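Long-range contacts in pesticidal crystal protein Cry4Aa (Bacillus thuringiensis, PDB 2C9K), which promotes colloid-osmotic lysis of insect midgut epithelial cells, as a mosquito-larvicidal pore-forming toxin that binds to those cells: residues A[474-480]-A[506-510]; A[491-495]-A[563-568]; A[523-529]-A[598-604]; A[533-537]-A[549-553]. All blocks are in the same frame, centred on the assembly; numbering follows the deposited sequence.

All four contacts belong to the beta-sandwich domain at the C-terminal end of this toxin fragment. Contact 3 pairs two strands inside the mixed sheet and is almost wholly buried; contact 1, also buried, carries the chain from that sheet to the five-stranded one, and Ala476 CB packs on Ile602 CG2 of contact 3. Contact 4 lies at the edge of the five-stranded sheet and is only partly buried, yet its Leu551 packs inward on Val600. Contact 2, buried too, joins two loops rather than strands. A histidine gives its one cross-segment hydrogen bond, the rest being ring and proline packing, where contacts 3 and 4 have strand ladders; Thr495 O ties it to Lys604 NZ of contact 3.

Contact 1 (A[474-480]-A[506-510]); sequences IPAVKAN and FKITC
Ala479 and Ile508 bring their CA atoms within 3.6 Å of each other where a 3-10 turn, leaving strand 471-475, meets strand 505-511. This is a crossover between the two sheets of a beta sandwich: 471-475 belongs to the mixed sheet, and just past the turn the chain pairs with 505-511 at the margin of the five-stranded one. A backbone bond joins Asn480 N to Lys507 O, 3.0 Å. Asn480 CG stands between its own backbone N and carbonyl carbon (chi1 51°), which puts the amide between the side chains of Lys507 and Thr509, on the same side of their strand. Asn480 OD1 takes Lys507 NZ at 2.7 Å, the ammonium standing above the amide carbonyl plane, 38° out of it. Asn480 ND2 gives a fairly straight bond (157°) to Thr509 OG1 at 2.9 Å, close to the amide plane, and another to Thr323 O, so both ends of the amide are held and its rotation is fixed. On the other side of the strand the contact is apolar. Ala479 CB lies against Ile508 CB at 3.5 Å, and Ile474 CD1 reaches Cys510 SG, also at 3.5 Å. Lys478 sends its ammonium away to Glu258, Asp461 and Asn464, but its backbone stays engaged: water 1 donates to Lys478 O at 2.6 Å and accepts from Thr509 N at 2.9 Å.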
loop_
_atom_site.group_PDB
_atom_site.type_symbol
_atom_site.label_atom_id
_atom_site.label_comp_id
_atom_site.label_asym_id
_atom_site.label_seq_id
_atom_site.Cartn_x
_atom_site.Cartn_y
_atom_site.Cartn_z
ATOM N N ILE A 474 -3.875 -7.168 11.999
ATOM C CA ILE A 474 -3.404 -8.201 11.077
ATOM C C ILE A 474 -4.386 -8.419 9.934
ATOM O O ILE A 474 -5.444 -9.037 10.120
ATOM C CB ILE A 474 -3.207 -9.564 11.777
ATOM C CG1 ILE A 474 -2.129 -9.460 12.860
ATOM C CG2 ILE A 474 -2.789 -10.608 10.747
ATOM C CD1 ILE A 474 -1.814 -10.778 13.540
ATOM N N PRO A 475 -4.051 -7.914 8.731
ATOM C CA PRO A 475 -4.902 -8.055 7.543
ATOM C C PRO A 475 -5.284 -9.519 7.345
ATOM O O PRO A 475 -4.461 -10.406 7.544
ATOM C CB PRO A 475 -4.007 -7.543 6.422
ATOM C CG PRO A 475 -3.184 -6.520 7.101
ATOM C CD PRO A 475 -2.819 -7.173 8.402
ATOM N N ALA A 476 -6.528 -9.770 6.949
ATOM C CA ALA A 476 -6.992 -11.141 6.734
ATOM C C ALA A 476 -6.238 -11.853 5.603
ATOM O O ALA A 476 -6.177 -13.079 5.563
ATOM C CB ALA A 476 -8.482 -11.144 6.449
ATOM N N VAL A 477 -5.657 -11.093 4.687
ATOM C CA VAL A 477 -4.920 -11.711 3.602
ATOM C C VAL A 477 -3.556 -12.223 4.052
ATOM O O VAL A 477 -2.845 -12.847 3.258
ATOM C CB VAL A 477 -4.726 -10.743 2.402
ATOM C CG1 VAL A 477 -6.062 -10.506 1.703
ATOM C CG2 VAL A 477 -4.129 -9.428 2.880
ATOM N N LYS A 478 -3.188 -11.969 5.309
ATOM C CA LYS A 478 -1.904 -12.446 5.832
ATOM C C LYS A 478 -2.051 -13.890 6.294
ATOM O O LYS A 478 -1.167 -14.443 6.943
ATOM C CB LYS A 478 -1.423 -11.589 7.008
ATOM C CG LYS A 478 -0.982 -10.176 6.652
ATOM C CD LYS A 478 0.240 -10.170 5.750
ATOM C CE LYS A 478 1.438 -10.846 6.407
ATOM N NZ LYS A 478 1.795 -10.219 7.708
ATOM N N ALA A 479 -3.185 -14.491 5.956
ATOM C CA ALA A 479 -3.475 -15.874 6.317
ATOM C C ALA A 479 -2.744 -16.802 5.355
ATOM O O ALA A 479 -2.256 -16.353 4.315
ATOM C CB ALA A 479 -4.969 -16.125 6.241
ATOM N N ASN A 480 -2.673 -18.090 5.698
ATOM C CA ASN A 480 -1.995 -19.059 4.848
ATOM C C ASN A 480 -2.873 -20.228 4.388
ATOM O O ASN A 480 -2.384 -21.168 3.754
ATOM C CB ASN A 480 -0.746 -19.595 5.551
ATOM C CG ASN A 480 -1.028 -20.087 6.964
ATOM O OD1 ASN A 480 -2.125 -20.569 7.260
ATOM N ND2 ASN A 480 -0.025 -19.987 7.841
ATOM N N PHE A 506 -10.961 -20.245 6.869
ATOM C CA PHE A 506 -9.664 -19.702 6.473
ATOM C C PHE A 506 -8.847 -19.590 7.744
ATOM O O PHE A 506 -9.400 -19.306 8.800
ATOM C CB PHE A 506 -9.804 -18.344 5.746
ATOM C CG PHE A 506 -10.093 -17.161 6.643
ATOM C CD1 PHE A 506 -9.068 -16.521 7.333
ATOM C CD2 PHE A 506 -11.387 -16.651 6.748
ATOM C CE1 PHE A 506 -9.330 -15.383 8.109
ATOM C CE2 PHE A 506 -11.662 -15.518 7.521
ATOM C CZ PHE A 506 -10.634 -14.884 8.199
ATOM N N LYS A 507 -7.544 -19.852 7.651
ATOM C CA LYS A 507 -6.677 -19.786 8.827
ATOM C C LYS A 507 -5.427 -18.933 8.679
ATOM O O LYS A 507 -4.670 -19.059 7.721
ATOM C CB LYS A 507 -6.262 -21.189 9.255
ATOM C CG LYS A 507 -5.301 -21.223 10.439
ATOM C CD LYS A 507 -3.868 -21.460 9.996
ATOM C CE LYS A 507 -3.710 -22.833 9.405
ATOM N NZ LYS A 507 -2.462 -22.922 8.615
ATOM N N ILE A 508 -5.217 -18.052 9.642
ATOM C CA ILE A 508 -4.043 -17.210 9.634
ATOM C C ILE A 508 -3.240 -17.661 10.858
ATOM O O ILE A 508 -3.819 -17.960 11.913
ATOM C CB ILE A 508 -4.444 -15.705 9.702
ATOM C CG1 ILE A 508 -3.535 -14.938 10.651
ATOM C CG2 ILE A 508 -5.876 -15.565 10.133
ATOM C CD1 ILE A 508 -2.187 -14.659 10.092
ATOM N N THR A 509 -1.920 -17.755 10.699
ATOM C CA THR A 509 -1.034 -18.174 11.783
ATOM C C THR A 509 -0.269 -16.981 12.356
ATOM O O THR A 509 0.320 -16.201 11.615
ATOM C CB THR A 509 -0.024 -19.210 11.281
ATOM O OG1 THR A 509 -0.724 -20.249 10.592
ATOM C CG2 THR A 509 0.741 -19.818 12.445
ATOM N N CYS A 510 -0.272 -16.846 13.677
ATOM C CA CYS A 510 0.416 -15.729 14.327
ATOM C C CYS A 510 1.452 -16.186 15.336
ATOM O O CYS A 510 1.333 -17.260 15.921
ATOM C CB CYS A 510 -0.587 -14.827 15.041
ATOM S SG CYS A 510 -1.939 -14.290 14.001
HETATM O O HOH W 1 -1.206 -16.739 8.115
#

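Contact 2 (A[491-495]-A[563-568]); sequences GPGHT and LKYKDF
His494 reaches from its loop to the backbone of the other segment: NE2 donates to Leu563 O at 3.1 Å, nearly straight at 165°. The oxygen lies in the plane of the imidazole, at its edge, whereas the donor stands above the carbonyl plane of Leu563. A chi1 of 52°, which sets CG between the backbone N and the carbonyl carbon, lets the ring fold back beside Pro492, whose CG lies 3.5 Å above one face, offset toward the rim. Phe568 completes the packed side: Phe568 CE1 comes to 3.8 Å from His494 CE1, with the two rings steeply inclined at 83°, and Pro492 CG touches the same Phe568 CE1 at 4.0 Å. Thr495 CG2 sits over one face of the phenyl ring, toward its rim. Pro492 CB also meets Leu563 CB, 4.3 Å away. The far side is looser and turns to solvent: Lys564 and Lys566 leave the backbone heading away from the other loop and are exposed. Asp567, itself buried, closes the short 3-10 turn within its own segment, its OD1 accepting from Lys564 N at 2.6 Å. Helix 183-208 of the N-terminal helical domain lies against both loops, Val198 on His494, Asn195 bonded to Tyr565 N and Lys202 to Pro492 O. This loop-to-helix packing is part of the interface between the helical and C-terminal sandwich domains of a three-domain Cry toxin.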
loop_
_atom_site.group_PDB
_atom_site.type_symbol
_atom_site.label_atom_id
_atom_site.label_comp_id
_atom_site.label_asym_id
_atom_site.label_seq_id
_atom_site.Cartn_x
_atom_site.Cartn_y
_atom_site.Cartn_z
ATOM N N GLY A 491 -9.518 -5.123 -3.079
ATOM C CA GLY A 491 -9.902 -4.168 -2.054
ATOM C C GLY A 491 -10.599 -2.986 -2.696
ATOM O O GLY A 491 -10.437 -2.755 -3.894
ATOM N N PRO A 492 -11.391 -2.220 -1.932
ATOM C CA PRO A 492 -12.110 -1.057 -2.465
ATOM C C PRO A 492 -11.220 0.155 -2.753
ATOM O O PRO A 492 -11.614 1.090 -3.458
ATOM C CB PRO A 492 -13.155 -0.781 -1.389
ATOM C CG PRO A 492 -12.448 -1.176 -0.146
ATOM C CD PRO A 492 -11.777 -2.474 -0.535
ATOM N N GLY A 493 -10.017 0.143 -2.203
ATOM C CA GLY A 493 -9.115 1.245 -2.455
ATOM C C GLY A 493 -8.600 1.912 -1.207
ATOM O O GLY A 493 -7.537 2.527 -1.230
ATOM N N HIS A 494 -9.332 1.773 -0.108
ATOM C CA HIS A 494 -8.925 2.417 1.134
ATOM C C HIS A 494 -8.547 1.491 2.292
ATOM O O HIS A 494 -8.306 1.960 3.404
ATOM C CB HIS A 494 -10.036 3.373 1.571
ATOM C CG HIS A 494 -11.389 2.736 1.633
ATOM N ND1 HIS A 494 -11.841 2.052 2.742
ATOM C CD2 HIS A 494 -12.375 2.651 0.711
ATOM C CE1 HIS A 494 -13.048 1.576 2.500
ATOM N NE2 HIS A 494 -13.397 1.925 1.275
ATOM N N THR A 495 -8.486 0.186 2.050
ATOM C CA THR A 495 -8.130 -0.735 3.122
ATOM C C THR A 495 -6.646 -1.094 3.099
ATOM O O THR A 495 -6.150 -1.781 3.993
ATOM C CB THR A 495 -8.959 -2.030 3.051
ATOM O OG1 THR A 495 -8.789 -2.637 1.764
ATOM C CG2 THR A 495 -10.432 -1.733 3.293
ATOM N N LEU A 563 -17.036 -0.301 -2.125
ATOM C CA LEU A 563 -17.579 -0.130 -0.783
ATOM C C LEU A 563 -17.027 1.172 -0.205
ATOM O O LEU A 563 -15.879 1.549 -0.468
ATOM C CB LEU A 563 -17.178 -1.291 0.130
ATOM C CG LEU A 563 -17.800 -2.668 -0.119
ATOM C CD1 LEU A 563 -17.385 -3.622 0.996
ATOM C CD2 LEU A 563 -19.314 -2.549 -0.170
ATOM N N LYS A 564 -17.845 1.866 0.576
ATOM C CA LYS A 564 -17.411 3.116 1.165
ATOM C C LYS A 564 -16.824 2.866 2.535
ATOM O O LYS A 564 -16.904 1.763 3.067
ATOM C CB LYS A 564 -18.578 4.095 1.265
ATOM C CG LYS A 564 -19.273 4.346 -0.056
ATOM C CD LYS A 564 -18.286 4.742 -1.125
ATOM C CE LYS A 564 -18.938 4.744 -2.493
ATOM N NZ LYS A 564 -17.926 4.889 -3.578
ATOM N N TYR A 565 -16.225 3.904 3.098
ATOM C CA TYR A 565 -15.606 3.822 4.408
ATOM C C TYR A 565 -16.620 3.400 5.462
ATOM O O TYR A 565 -16.329 2.563 6.309
ATOM C CB TYR A 565 -15.008 5.178 4.779
ATOM C CG TYR A 565 -14.475 5.242 6.184
ATOM C CD1 TYR A 565 -13.203 4.767 6.497
ATOM C CD2 TYR A 565 -15.257 5.761 7.209
ATOM C CE1 TYR A 565 -12.727 4.811 7.801
ATOM C CE2 TYR A 565 -14.791 5.805 8.511
ATOM C CZ TYR A 565 -13.536 5.332 8.799
ATOM O OH TYR A 565 -13.113 5.372 10.099
ATOM N N LYS A 566 -17.809 3.983 5.411
ATOM C CA LYS A 566 -18.853 3.662 6.374
ATOM C C LYS A 566 -19.334 2.217 6.255
ATOM O O LYS A 566 -19.965 1.690 7.169
ATOM C CB LYS A 566 -20.022 4.637 6.192
ATOM C CG LYS A 566 -21.254 4.334 7.020
ATOM C CD LYS A 566 -22.197 3.397 6.281
ATOM C CE LYS A 566 -22.778 4.071 5.048
ATOM N NZ LYS A 566 -23.541 5.302 5.418
ATOM N N ASP A 567 -19.014 1.577 5.132
ATOM C CA ASP A 567 -19.424 0.198 4.873
ATOM C C ASP A 567 -18.698 -0.834 5.715
ATOM O O ASP A 567 -19.183 -1.952 5.869
ATOM C CB ASP A 567 -19.258 -0.137 3.389
ATOM C CG ASP A 567 -20.206 0.657 2.501
ATOM O OD1 ASP A 567 -20.024 0.644 1.264
ATOM O OD2 ASP A 567 -21.140 1.291 3.044
ATOM N N PHE A 568 -17.535 -0.477 6.250
ATOM C CA PHE A 568 -16.795 -1.400 7.100
ATOM C C PHE A 568 -17.034 -1.033 8.554
ATOM O O PHE A 568 -16.983 0.139 8.921
ATOM C CB PHE A 568 -15.298 -1.359 6.789
ATOM C CG PHE A 568 -14.945 -1.948 5.448
ATOM C CD1 PHE A 568 -15.047 -1.189 4.287
ATOM C CD2 PHE A 568 -14.554 -3.280 5.344
ATOM C CE1 PHE A 568 -14.769 -1.741 3.048
ATOM C CE2 PHE A 568 -14.275 -3.846 4.109
ATOM C CZ PHE A 568 -14.384 -3.073 2.956
#

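Contact 3 (A[523-529]-A[598-604])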
loop_
_atom_site.group_PDB
_atom_site.type_symbol
_atom_site.label_atom_id
_atom_site.label_comp_id
_atom_site.label_asym_id
_atom_site.label_seq_id
_atom_site.Cartn_x
_atom_site.Cartn_y
_atom_site.Cartn_z
ATOM N N ILE A 523 -12.789 -7.816 14.887
ATOM C CA ILE A 523 -12.785 -7.937 13.429
ATOM C C ILE A 523 -13.356 -6.731 12.669
ATOM O O ILE A 523 -14.403 -6.194 13.040
ATOM C CB ILE A 523 -13.571 -9.210 13.015
ATOM C CG1 ILE A 523 -12.709 -10.443 13.247
ATOM C CG2 ILE A 523 -13.994 -9.146 11.566
ATOM C CD1 ILE A 523 -13.472 -11.711 13.021
ATOM N N ARG A 524 -12.660 -6.309 11.610
ATOM C CA ARG A 524 -13.108 -5.192 10.768
ATOM C C ARG A 524 -13.592 -5.851 9.483
ATOM O O ARG A 524 -12.789 -6.307 8.671
ATOM C CB ARG A 524 -11.953 -4.226 10.460
ATOM C CG ARG A 524 -12.381 -2.950 9.715
ATOM C CD ARG A 524 -11.287 -1.880 9.717
ATOM N NE ARG A 524 -11.744 -0.557 9.270
ATOM C CZ ARG A 524 -11.806 -0.151 8.000
ATOM N NH1 ARG A 524 -11.444 -0.956 7.013
ATOM N NH2 ARG A 524 -12.220 1.077 7.715
ATOM N N TYR A 525 -14.908 -5.896 9.305
ATOM C CA TYR A 525 -15.502 -6.557 8.149
ATOM C C TYR A 525 -16.581 -5.720 7.489
ATOM O O TYR A 525 -16.961 -4.663 7.984
ATOM C CB TYR A 525 -16.161 -7.852 8.605
ATOM C CG TYR A 525 -17.437 -7.561 9.371
ATOM C CD1 TYR A 525 -18.693 -7.848 8.825
ATOM C CD2 TYR A 525 -17.393 -6.900 10.599
ATOM C CE1 TYR A 525 -19.864 -7.476 9.481
ATOM C CE2 TYR A 525 -18.562 -6.525 11.259
ATOM C CZ TYR A 525 -19.788 -6.813 10.694
ATOM O OH TYR A 525 -20.931 -6.422 11.342
ATOM N N ALA A 526 -17.092 -6.246 6.383
ATOM C CA ALA A 526 -18.169 -5.636 5.612
ATOM C C ALA A 526 -19.162 -6.776 5.401
ATOM O O ALA A 526 -18.777 -7.949 5.391
ATOM C CB ALA A 526 -17.653 -5.127 4.274
ATOM N N SER A 527 -20.435 -6.445 5.230
ATOM C CA SER A 527 -21.438 -7.487 5.053
ATOM C C SER A 527 -22.798 -6.948 4.666
ATOM O O SER A 527 -23.270 -5.975 5.245
ATOM C CB SER A 527 -21.579 -8.285 6.351
ATOM O OG SER A 527 -22.658 -9.201 6.280
ATOM N N ASN A 528 -23.426 -7.575 3.682
ATOM C CA ASN A 528 -24.759 -7.160 3.291
ATOM C C ASN A 528 -25.722 -8.057 4.073
ATOM O O ASN A 528 -25.534 -8.256 5.274
ATOM C CB ASN A 528 -24.966 -7.292 1.777
ATOM C CG ASN A 528 -24.472 -8.609 1.234
ATOM O OD1 ASN A 528 -24.474 -9.619 1.941
ATOM N ND2 ASN A 528 -24.060 -8.616 -0.033
ATOM N N GLY A 529 -26.734 -8.605 3.408
ATOM C CA GLY A 529 -27.693 -9.445 4.108
ATOM C C GLY A 529 -28.620 -8.627 4.995
ATOM O O GLY A 529 -28.664 -7.402 4.900
ATOM N N THR A 598 -25.647 -14.097 1.987
ATOM C CA THR A 598 -25.141 -12.973 2.764
ATOM C C THR A 598 -23.622 -12.912 2.634
ATOM O O THR A 598 -22.909 -13.706 3.235
ATOM C CB THR A 598 -25.517 -13.092 4.249
ATOM O OG1 THR A 598 -26.941 -13.078 4.373
ATOM C CG2 THR A 598 -24.954 -11.926 5.041
ATOM N N THR A 599 -23.146 -11.967 1.828
ATOM C CA THR A 599 -21.717 -11.770 1.591
ATOM C C THR A 599 -21.036 -11.101 2.775
ATOM O O THR A 599 -21.523 -10.100 3.300
ATOM C CB THR A 599 -21.463 -10.878 0.354
ATOM O OG1 THR A 599 -21.892 -11.554 -0.836
ATOM C CG2 THR A 599 -19.989 -10.537 0.239
ATOM N N VAL A 600 -19.900 -11.656 3.186
ATOM C CA VAL A 600 -19.122 -11.107 4.292
ATOM C C VAL A 600 -17.695 -10.877 3.802
ATOM O O VAL A 600 -17.053 -11.788 3.278
ATOM C CB VAL A 600 -19.093 -12.073 5.502
ATOM C CG1 VAL A 600 -18.198 -11.510 6.605
ATOM C CG2 VAL A 600 -20.502 -12.281 6.030
ATOM N N LEU A 601 -17.207 -9.652 3.951
ATOM C CA LEU A 601 -15.853 -9.344 3.523
ATOM C C LEU A 601 -14.970 -9.076 4.738
ATOM O O LEU A 601 -15.173 -8.108 5.467
ATOM C CB LEU A 601 -15.858 -8.141 2.580
ATOM C CG LEU A 601 -16.663 -8.340 1.291
ATOM C CD1 LEU A 601 -16.613 -7.074 0.458
ATOM C CD2 LEU A 601 -16.107 -9.514 0.498
ATOM N N ILE A 602 -14.001 -9.956 4.961
ATOM C CA ILE A 602 -13.094 -9.814 6.091
ATOM C C ILE A 602 -11.893 -8.958 5.733
ATOM O O ILE A 602 -11.127 -9.295 4.831
ATOM C CB ILE A 602 -12.561 -11.174 6.567
ATOM C CG1 ILE A 602 -13.697 -12.019 7.140
ATOM C CG2 ILE A 602 -11.493 -10.956 7.610
ATOM C CD1 ILE A 602 -14.283 -11.469 8.408
ATOM N N ASP A 603 -11.719 -7.866 6.470
ATOM C CA ASP A 603 -10.611 -6.951 6.240
ATOM C C ASP A 603 -9.438 -7.137 7.207
ATOM O O ASP A 603 -8.381 -7.646 6.822
ATOM C CB ASP A 603 -11.131 -5.514 6.305
ATOM C CG ASP A 603 -10.028 -4.490 6.224
ATOM O OD1 ASP A 603 -9.074 -4.703 5.440
ATOM O OD2 ASP A 603 -10.128 -3.468 6.939
ATOM N N LYS A 604 -9.628 -6.741 8.462
ATOM C CA LYS A 604 -8.565 -6.843 9.458
ATOM C C LYS A 604 -8.949 -7.657 10.699
ATOM O O LYS A 604 -10.099 -7.641 11.142
ATOM C CB LYS A 604 -8.145 -5.441 9.932
ATOM C CG LYS A 604 -7.950 -4.375 8.861
ATOM C CD LYS A 604 -6.604 -4.462 8.183
ATOM C CE LYS A 604 -6.340 -3.227 7.309
ATOM N NZ LYS A 604 -7.325 -3.022 6.190
#
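Arg524, CG opposite its backbone N (chi1 -173°) and chain extended to NE, runs alongside Asp603 on one face of the strand pair and ends in a salt bridge, NH1 to OD2 2.8 Å. The oxygen is at the edge of the guanidinium, near its plane, but the arginine comes from above the carboxylate, whose plane is turned 69° away. The other oxygen, OD1, offers its syn lone pair to Lys604 NZ, so the carboxylate bridges two cations. A classic beta bulge sets this up: Asp603 and Lys604 both face Arg524, and Arg524 O accepts from Asp603 N at 2.9 Å and from Lys604 N at 3.2 Å. Beyond the bulge, antiparallel strands 517-527 and 600-609 pair regularly inside the mixed sheet of the sandwich. Ala526 and Leu601 are a hydrogen-bonded pair on the salt-bridge face, with CB atoms 3.9 Å apart. The opposite face looks into the sandwich; there Ile602 CD1 touches Ile523 CG2 at 3.9 Å and Tyr525 CB at 4.1 Å. Past the strand end Asn528 N reaches Thr599 O at 3.2 Å, while Asn528 OD1 takes a weak bond from Thr599 N. Further out, Asn528 ND2 is held by Gly557 O and Thr599 OG1 by Tyr560 OH.

Contact 4 (A[533-537]-A[549-553])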
loop_
_atom_site.group_PDB
_atom_site.type_symbol
_atom_site.label_atom_id
_atom_site.label_comp_id
_atom_site.label_asym_id
_atom_site.label_seq_id
_atom_site.Cartn_x
_atom_site.Cartn_y
_atom_site.Cartn_z
ATOM N N THR A 533 -30.772 -12.702 8.510
ATOM C CA THR A 533 -29.840 -13.551 7.777
ATOM C C THR A 533 -28.376 -13.228 8.095
ATOM O O THR A 533 -27.530 -13.175 7.205
ATOM C CB THR A 533 -30.080 -13.407 6.270
ATOM O OG1 THR A 533 -30.094 -12.015 5.916
ATOM C CG2 THR A 533 -31.405 -14.055 5.892
ATOM N N ARG A 534 -28.083 -13.027 9.374
ATOM C CA ARG A 534 -26.729 -12.701 9.799
ATOM C C ARG A 534 -25.800 -13.896 9.660
ATOM O O ARG A 534 -26.166 -15.028 9.981
ATOM C CB ARG A 534 -26.730 -12.242 11.258
ATOM C CG ARG A 534 -27.744 -11.173 11.577
ATOM C CD ARG A 534 -27.997 -11.125 13.065
ATOM N NE ARG A 534 -26.983 -10.361 13.783
ATOM C CZ ARG A 534 -26.818 -10.401 15.103
ATOM N NH1 ARG A 534 -27.596 -11.177 15.850
ATOM N NH2 ARG A 534 -25.888 -9.656 15.682
ATOM N N ALA A 535 -24.594 -13.637 9.173
ATOM C CA ALA A 535 -23.603 -14.688 9.034
ATOM C C ALA A 535 -23.056 -14.900 10.438
ATOM O O ALA A 535 -23.017 -13.970 11.244
ATOM C CB ALA A 535 -22.495 -14.252 8.093
ATOM N N VAL A 536 -22.657 -16.124 10.743
ATOM C CA VAL A 536 -22.108 -16.434 12.054
ATOM C C VAL A 536 -20.670 -16.880 11.863
ATOM O O VAL A 536 -20.380 -17.656 10.956
ATOM C CB VAL A 536 -22.927 -17.546 12.741
ATOM C CG1 VAL A 536 -22.175 -18.114 13.929
ATOM C CG2 VAL A 536 -24.245 -16.980 13.200
ATOM N N ILE A 537 -19.775 -16.390 12.713
ATOM C CA ILE A 537 -18.358 -16.730 12.614
ATOM C C ILE A 537 -17.769 -17.382 13.858
ATOM O O ILE A 537 -17.858 -16.841 14.958
ATOM C CB ILE A 537 -17.546 -15.484 12.305
ATOM C CG1 ILE A 537 -17.960 -14.370 13.278
ATOM C CG2 ILE A 537 -17.752 -15.095 10.851
ATOM C CD1 ILE A 537 -17.375 -13.015 12.980
ATOM N N MET A 549 -19.529 -15.404 17.120
ATOM C CA MET A 549 -20.417 -14.252 17.126
ATOM C C MET A 549 -21.164 -14.065 15.793
ATOM O O MET A 549 -20.778 -14.612 14.757
ATOM C CB MET A 549 -19.614 -12.987 17.474
ATOM C CG MET A 549 -18.532 -12.631 16.471
ATOM S SD MET A 549 -17.576 -11.130 16.865
ATOM C CE MET A 549 -18.887 -10.041 17.518
ATOM N N ALA A 550 -22.246 -13.296 15.843
ATOM C CA ALA A 550 -23.051 -13.003 14.667
ATOM C C ALA A 550 -22.635 -11.644 14.121
ATOM O O ALA A 550 -22.446 -10.694 14.882
ATOM C CB ALA A 550 -24.518 -12.978 15.035
ATOM N N LEU A 551 -22.479 -11.560 12.805
ATOM C CA LEU A 551 -22.094 -10.315 12.162
ATOM C C LEU A 551 -23.355 -9.551 11.772
ATOM O O LEU A 551 -24.412 -10.151 11.580
ATOM C CB LEU A 551 -21.243 -10.608 10.926
ATOM C CG LEU A 551 -19.866 -11.211 11.210
ATOM C CD1 LEU A 551 -19.152 -11.489 9.897
ATOM C CD2 LEU A 551 -19.054 -10.255 12.064
ATOM N N ASN A 552 -23.245 -8.230 11.657
ATOM C CA ASN A 552 -24.391 -7.399 11.298
ATOM C C ASN A 552 -24.272 -6.876 9.876
ATOM O O ASN A 552 -23.171 -6.794 9.322
ATOM C CB ASN A 552 -24.487 -6.202 12.238
ATOM C CG ASN A 552 -24.588 -6.605 13.690
ATOM O OD1 ASN A 552 -24.136 -5.874 14.574
ATOM N ND2 ASN A 552 -25.191 -7.764 13.951
ATOM N N PRO A 553 -25.408 -6.526 9.256
ATOM C CA PRO A 553 -25.364 -6.001 7.887
ATOM C C PRO A 553 -24.658 -4.663 8.000
ATOM O O PRO A 553 -24.773 -4.000 9.024
ATOM C CB PRO A 553 -26.831 -5.842 7.536
ATOM C CG PRO A 553 -27.487 -6.887 8.371
ATOM C CD PRO A 553 -26.794 -6.756 9.682
HETATM O O HOH W 2 -24.085 -10.395 8.716
#
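Ile537 meets Leu551 because its chi1 of 49° turns CG1 into the slot between the backbone N and the carbonyl carbon, and an extended second torsion then carries CD1 forward to Leu551 CD2 at 3.4 Å. The two side chains cross at about a right angle. Met549 runs alongside Ile537, CG to CG1 3.7 Å, before its end bends off. Arg534 gets its place from a kink at chi3 (82°), which lays the guanidinium flat over Ala550. The methyl CB of Ala550 sits beneath the centre of the group, 3.5 Å from Arg534 CZ. On the way Arg534 NE makes a weak bond to Leu551 O, 3.4 Å. The Asn552 side chain lies beside the guanidinium and points the same way, their planes only 21° apart. Under these side chains the backbones form an antiparallel ladder. Ile537 and Met549 are the hydrogen-bonded pair, with Ile537 N to Met549 O at 2.9 Å and Met549 N to Ile537 O at 3.1 Å; at the next rung Leu551 N reaches Ala535 O at 2.9 Å, and water 2 links Ala535 N to Leu551 O through weak bonds. Val536 and Ala550, both partly exposed, make the non-hydrogen-bonded pair on the other face. Leu551 turns inward to Tyr525, Leu571 and Val600 of the facing sheet, and Ile537 to Ile523. This is the open end of a beta hairpin, strands 536-541 and 545-550, that edges the five-stranded sheet of the toxin's C-terminal beta sandwich.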